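Local coordinates for 3-hydroxyisobutyrate dehydrogenase family protein (Geobacter sulfurreducens, PDB 3PDU) that probably reduces succinic semialdehyde to gamma-hydroxybutyrate with NADPH, as a beta-hydroxyacid dehydrogenase of the 3-hydroxyisobutyrate dehydrogenase family, at residues 96-99 against 100-103; 261-264 against 265-268; 271-274 against 275-278. All coordinates share one frame; numbering follows the deposited sequence. Where two conformers were deposited one is given.

Interaction 1 (96-99 against 100-103); sequences TVDD and ETST. With NAP (NADP nicotinamide-adenine-dinucleotide phosphate), chain I.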
# COMPACT_ATOMS: atom_id res chain seq x y z
N THR A 96 9.52 -15.53 19.30
CA THR A 96 8.90 -14.26 18.92
C THR A 96 7.39 -14.47 18.77
O THR A 96 6.95 -15.14 17.84
CB THR A 96 9.49 -13.67 17.62
OG1 THR A 96 10.88 -13.37 17.84
CG2 THR A 96 8.76 -12.37 17.22
N VAL A 97 6.63 -13.90 19.70
CA VAL A 97 5.18 -14.04 19.73
C VAL A 97 4.57 -12.67 20.05
O VAL A 97 5.29 -11.71 20.33
CB VAL A 97 4.71 -15.08 20.80
CG1 VAL A 97 5.24 -16.50 20.49
CG2 VAL A 97 5.14 -14.64 22.21
N ASP A 98 3.25 -12.58 20.02
CA ASP A 98 2.57 -11.34 20.42
C ASP A 98 2.51 -11.22 21.95
O ASP A 98 2.67 -12.22 22.66
CB ASP A 98 1.15 -11.32 19.87
CG ASP A 98 0.33 -12.48 20.38
OD1 ASP A 98 0.55 -13.63 19.92
OD2 ASP A 98 -0.54 -12.25 21.23
N ASP A 99 2.26 -10.01 22.43
CA ASP A 99 2.19 -9.73 23.86
C ASP A 99 1.00 -10.40 24.54
O ASP A 99 1.06 -10.68 25.73
CB ASP A 99 2.21 -8.22 24.15
CG ASP A 99 1.15 -7.44 23.38
OD1 ASP A 99 0.77 -7.85 22.27
OD2 ASP A 99 0.72 -6.38 23.87
N GLU A 100 -0.08 -10.66 23.81
CA GLU A 100 -1.21 -11.35 24.43
C GLU A 100 -0.87 -12.81 24.73
O GLU A 100 -1.26 -13.35 25.77
CB GLU A 100 -2.48 -11.20 23.58
CG GLU A 100 -2.90 -9.73 23.42
CD GLU A 100 -4.35 -9.53 23.00
OE1 GLU A 100 -4.80 -10.20 22.04
OE2 GLU A 100 -5.03 -8.68 23.61
N THR A 101 -0.13 -13.44 23.83
CA THR A 101 0.34 -14.81 24.03
C THR A 101 1.32 -14.92 25.20
O THR A 101 1.15 -15.77 26.10
CB THR A 101 0.98 -15.38 22.73
OG1 THR A 101 -0.04 -15.53 21.74
CG2 THR A 101 1.65 -16.74 22.97
N SER A 102 2.36 -14.08 25.21
CA SER A 102 3.32 -14.14 26.31
C SER A 102 2.65 -13.85 27.66
O SER A 102 2.97 -14.50 28.66
CB SER A 102 4.54 -13.24 26.05
OG SER A 102 4.17 -11.88 26.00
N THR A 103 1.73 -12.89 27.70
CA THR A 103 1.02 -12.60 28.94
C THR A 103 0.22 -13.80 29.42
O THR A 103 0.26 -14.15 30.60
CB THR A 103 0.06 -11.39 28.80
OG1 THR A 103 0.83 -10.20 28.59
CG2 THR A 103 -0.78 -11.22 30.06
PA NAP I . 12.53 -22.77 12.94
O1A NAP I . 11.43 -22.79 11.95
O2A NAP I . 13.81 -23.28 12.42
O5B NAP I . 12.12 -23.55 14.27
C5B NAP I . 10.85 -23.51 14.86
C4B NAP I . 10.87 -24.44 16.07
O4B NAP I . 9.56 -24.50 16.63
C3B NAP I . 11.24 -25.88 15.72
O3B NAP I . 11.90 -26.45 16.84
C2B NAP I . 9.89 -26.56 15.56
O2B NAP I . 9.84 -27.93 15.84
C1B NAP I . 9.12 -25.83 16.64
N9A NAP I . 7.67 -25.89 16.45
C8A NAP I . 6.91 -25.31 15.46
N7A NAP I . 5.62 -25.63 15.71
C5A NAP I . 5.54 -26.37 16.83
C6A NAP I . 4.48 -26.94 17.51
N6A NAP I . 3.22 -26.78 17.08
N1A NAP I . 4.74 -27.67 18.65
C2A NAP I . 6.03 -27.83 19.11
N3A NAP I . 7.09 -27.26 18.42
C4A NAP I . 6.83 -26.55 17.30
O3 NAP I . 12.61 -21.25 13.44
PN NAP I . 13.76 -20.37 14.11
O1N NAP I . 14.37 -19.54 13.06
O2N NAP I . 14.56 -21.24 15.02
O5D NAP I . 12.80 -19.42 14.98
C5D NAP I . 12.38 -19.72 16.29
C4D NAP I . 11.83 -18.43 16.87
O4D NAP I . 12.86 -17.46 16.93
C3D NAP I . 10.76 -17.83 15.96
O3D NAP I . 9.82 -17.16 16.78
C2D NAP I . 11.50 -16.79 15.14
O2D NAP I . 10.66 -15.75 14.68
C1D NAP I . 12.48 -16.31 16.21
N1N NAP I . 13.71 -15.68 15.72
C2N NAP I . 14.37 -16.17 14.63
C3N NAP I . 15.56 -15.56 14.20
C7N NAP I . 16.33 -16.09 13.02
O7N NAP I . 17.26 -15.25 12.42
N7N NAP I . 16.13 -17.32 12.53
C4N NAP I . 16.05 -14.46 14.91
C5N NAP I . 15.38 -13.99 16.04
C6N NAP I . 14.21 -14.62 16.44
P2B NAP I . 10.02 -29.01 14.66
O1X NAP I . 9.29 -30.23 15.13
O2X NAP I . 9.44 -28.44 13.38
O3X NAP I . 11.48 -29.28 14.45
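With its CG set between backbone N and carbonyl carbon (chi1 60°), D98 folds its carboxylate back over the first turn of helix 99-111, while T101 keeps OG1 beside its own backbone N (chi1 -67°), facing that carboxylate. The two side chains cross at about a right angle. T101 OG1 donates to the syn side of D98 OD1 at 2.7 Å, and T101 N reaches D98 OD2 at 2.9 Å from above the carboxylate plane, so D98 is the N-cap and is gripped through both oxygens. Cut back to alanine, this position is likely to leave T101 N without its capping acceptor and T101 OG1 with R72 but without its carboxylate mate. One residue on, D99 O takes T103 N and T103 OG1 (2.9 Å) from opposite faces of its plane. V97 CB packs on T101 CG2 at 4.1 Å. D99 itself turns to salt bridges with R169 and R250, and R72 bonds T101 OG1 as well. Two residues before the cap, T96 N donates to the ribose oxygen O3D of NADP at 3.0 Å. The capping carboxylate would thus face the positive end of the helix dipole, an arrangement likely to favour its charged form.

Interaction 2 (261-264 against 265-268); sequences ANES and FKRA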
# COMPACT_ATOMS: atom_id res chain seq x y z
N ALA A 261 4.35 -4.00 3.43
CA ALA A 261 5.45 -4.96 3.45
C ALA A 261 4.94 -6.35 3.81
O ALA A 261 5.37 -7.35 3.23
CB ALA A 261 6.54 -4.50 4.43
N ASN A 262 4.00 -6.42 4.76
CA ASN A 262 3.37 -7.68 5.13
C ASN A 262 2.80 -8.41 3.89
O ASN A 262 3.05 -9.61 3.69
CB ASN A 262 2.26 -7.43 6.17
CG ASN A 262 1.68 -8.72 6.76
OD1 ASN A 262 2.36 -9.74 6.85
ND2 ASN A 262 0.40 -8.65 7.19
N GLU A 263 2.04 -7.70 3.07
CA GLU A 263 1.47 -8.33 1.87
C GLU A 263 2.53 -8.75 0.85
O GLU A 263 2.37 -9.77 0.18
CB GLU A 263 0.41 -7.44 1.21
CG GLU A 263 -0.70 -7.02 2.16
CD GLU A 263 -1.41 -8.19 2.83
OE1 GLU A 263 -1.86 -9.10 2.11
OE2 GLU A 263 -1.51 -8.20 4.08
N SER A 264 3.63 -8.00 0.74
CA SER A 264 4.69 -8.43 -0.18
C SER A 264 5.31 -9.73 0.30
O SER A 264 5.62 -10.61 -0.51
CB SER A 264 5.77 -7.35 -0.35
OG SER A 264 5.24 -6.26 -1.07
N PHE A 265 5.50 -9.87 1.61
CA PHE A 265 6.02 -11.12 2.15
C PHE A 265 5.04 -12.28 1.98
O PHE A 265 5.45 -13.43 1.80
CB PHE A 265 6.45 -10.97 3.61
CG PHE A 265 7.84 -10.44 3.76
CD1 PHE A 265 8.93 -11.27 3.59
CD2 PHE A 265 8.06 -9.10 4.05
CE1 PHE A 265 10.23 -10.79 3.71
CE2 PHE A 265 9.35 -8.60 4.17
CZ PHE A 265 10.43 -9.45 4.00
N LYS A 266 3.74 -11.98 2.04
CA LYS A 266 2.75 -13.01 1.74
C LYS A 266 2.88 -13.45 0.28
O LYS A 266 2.74 -14.64 -0.01
CB LYS A 266 1.32 -12.53 2.04
CG LYS A 266 1.02 -12.40 3.54
CD LYS A 266 -0.44 -11.92 3.75
CE LYS A 266 -0.68 -11.42 5.18
NZ LYS A 266 -2.04 -10.75 5.27
N ARG A 267 3.13 -12.52 -0.63
CA ARG A 267 3.33 -12.89 -2.03
C ARG A 267 4.51 -13.85 -2.16
O ARG A 267 4.45 -14.82 -2.92
CB ARG A 267 3.56 -11.68 -2.94
CG ARG A 267 2.34 -10.78 -3.17
CD ARG A 267 2.63 -9.66 -4.17
NE ARG A 267 3.45 -8.58 -3.60
CZ ARG A 267 4.25 -7.78 -4.31
NH1 ARG A 267 4.36 -7.94 -5.62
NH2 ARG A 267 4.95 -6.82 -3.70
N ALA A 268 5.59 -13.57 -1.44
CA ALA A 268 6.77 -14.42 -1.50
C ALA A 268 6.51 -15.82 -0.95
O ALA A 268 7.00 -16.81 -1.51
CB ALA A 268 7.96 -13.77 -0.79
O HOH W 1 -1.51 -10.70 8.11
O HOH W 2 -3.61 -11.13 3.09
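E263 and K266 form a salt bridge along one side of helix 256-270, K266 NZ meeting E263 OE2 at 2.9 Å on the syn side and close to the carboxylate plane. The two side chains lie alongside each other and point the same way: E263 bends at chi2 (-56°), whereas K266 runs extended beyond CG, its CD and CE passing beside the carboxylate. Two waters tie the ammonium in further, one accepting from both K266 NZ and N262 ND2, the other accepting from K266 NZ and standing 2.9 Å from E263 OE1. That oxygen also takes the backbone N of L255 of the second subunit, so the bridge is built into a subunit interface. One residue further along, R267 bends at chi3 to bring NH2 to S264 OG at 2.7 Å, nearly straight (162°) and in the guanidinium plane. R267 packs on P254 of the second subunit and H256 of the fourth, and its guanidinium lies close to R267 of the third. N262 lays its amide against K266 CE, ND2 approaching to 3.6 Å, while its OD1 is held by Q238. The F265 ring turns an edge to A261 O, CD2 standing 3.3 Å away. Backbone bonds from F265, K266, R267 and A268 to the residues four earlier complete the scaffold. The i to i+3 and i to i+4 side-chain pairs are those of a regular alpha helix, here one of the C-terminal helical domain, with F265 turned to helices 234-251 and 166-194 and E263, K266 and R267 to neighbouring subunits.

Interaction 3 (271-274 against 275-278); sequences AGHA and DEDF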
# COMPACT_ATOMS: atom_id res chain seq x y z
N ALA A 271 4.57 -17.69 -3.56
CA ALA A 271 5.40 -18.08 -4.69
C ALA A 271 6.41 -19.18 -4.35
O ALA A 271 7.23 -19.54 -5.19
CB ALA A 271 6.10 -16.85 -5.27
N GLY A 272 6.35 -19.70 -3.13
CA GLY A 272 7.15 -20.87 -2.78
C GLY A 272 8.45 -20.60 -2.03
O GLY A 272 9.31 -21.48 -1.93
N HIS A 273 8.61 -19.40 -1.46
CA HIS A 273 9.87 -19.04 -0.81
C HIS A 273 9.80 -19.03 0.73
O HIS A 273 10.68 -18.46 1.40
CB HIS A 273 10.38 -17.69 -1.34
CG HIS A 273 10.39 -17.61 -2.84
ND1 HIS A 273 11.25 -18.36 -3.62
CD2 HIS A 273 9.65 -16.87 -3.70
CE1 HIS A 273 11.03 -18.09 -4.89
NE2 HIS A 273 10.07 -17.19 -4.97
N ALA A 274 8.78 -19.67 1.29
CA ALA A 274 8.54 -19.60 2.73
C ALA A 274 9.74 -20.07 3.57
O ALA A 274 9.97 -19.54 4.65
CB ALA A 274 7.29 -20.39 3.11
N ASP A 275 10.47 -21.06 3.08
CA ASP A 275 11.57 -21.64 3.86
C ASP A 275 12.96 -21.12 3.47
O ASP A 275 13.97 -21.58 4.00
CB ASP A 275 11.54 -23.18 3.78
CG ASP A 275 10.36 -23.77 4.54
OD1 ASP A 275 10.11 -23.35 5.69
OD2 ASP A 275 9.70 -24.67 4.00
N GLU A 276 13.00 -20.17 2.54
CA GLU A 276 14.26 -19.53 2.19
C GLU A 276 14.53 -18.38 3.16
O GLU A 276 13.68 -18.06 3.98
CB GLU A 276 14.20 -19.02 0.76
CG GLU A 276 14.10 -20.14 -0.29
CD GLU A 276 13.82 -19.61 -1.68
OE1 GLU A 276 14.66 -18.85 -2.21
OE2 GLU A 276 12.77 -19.94 -2.24
N ASP A 277 15.70 -17.77 3.08
CA ASP A 277 15.95 -16.59 3.91
C ASP A 277 14.93 -15.51 3.58
O ASP A 277 14.46 -15.40 2.44
CB ASP A 277 17.35 -16.04 3.66
CG ASP A 277 17.75 -15.02 4.71
OD1 ASP A 277 18.02 -15.43 5.86
OD2 ASP A 277 17.79 -13.81 4.38
N PHE A 278 14.60 -14.67 4.57
CA PHE A 278 13.64 -13.59 4.31
C PHE A 278 14.06 -12.62 3.22
O PHE A 278 13.22 -11.93 2.64
CB PHE A 278 13.20 -12.86 5.60
CG PHE A 278 14.19 -11.85 6.13
CD1 PHE A 278 13.86 -10.49 6.16
CD2 PHE A 278 15.41 -12.25 6.68
CE1 PHE A 278 14.74 -9.55 6.69
CE2 PHE A 278 16.30 -11.31 7.21
CZ PHE A 278 15.97 -9.95 7.20
O HOH W 3 10.57 -22.29 0.48
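A type I beta turn from H273 to E276, reinforced by a histidine-carboxylate hydrogen bond, shapes the surface loop between helix 256-270 and helix 282-285. G272, with positive phi, ends the preceding helix in a Schellman motif; a CB at its backbone angles would collide with A271 O, which calls for glycine. H273 O then accepts from E276 N at 3.1 Å, the donor standing well above the carbonyl plane. The same two residues meet again through their side chains. H273 CG lies beside its backbone N (chi1 -50°), and E276, extended beyond CG, brings its carboxylate to the H273 ring. H273 ND1 donates to E276 OE2 at 2.6 Å. The oxygen lies in the imidazole plane, at the ring edge, and is met on its syn side, though 33° out of the carboxylate plane. Ring and carboxylate are turned 74° apart, so the glutamate presents one oxygen to the ring rather than lying flat with it. A271 O sits over one face of the imidazole, 3.7 Å above its plane and toward the rim. A water bridges G272 O, to which it donates at 2.8 Å, and D275 N, from which it accepts, joining the residue before the turn to its third position. Within the turn, D275 is salt-bridged to K235; beyond it, D277 to K219. F278 sets its ring edge-to-face with that of F232. The second oxygen of E276, OE1, is salt-bridged to R283 of helix 282-285. E276 therefore links H273 to R283, and its negative charge, shared with R283, may favour a protonated imidazole, while the ND1 bond limits rotation of the ring.

Overall arrangement
Interaction 1 belongs to the nucleotide-binding part of the chain and interactions 2 and 3 to the C-terminal helical part. Interaction 1 stays apart from the other two, its nearest atoms about 12 Å from either. Interactions 2 and 3 touch, their centres 11 Å apart: A268 O probably accepts a hydrogen bond from H273 N at 3.1 Å, and F265 CE1 packs against F278 O, so the end of helix 256-270 runs directly into the turn. NADP lies between the two parts. T96 binds it directly. The side chain of D275 in interaction 3 is about 6 Å from NADP. That of F265 in interaction 2 is about 12 Å from it, with the E263, K266 and R267 side facing other subunits.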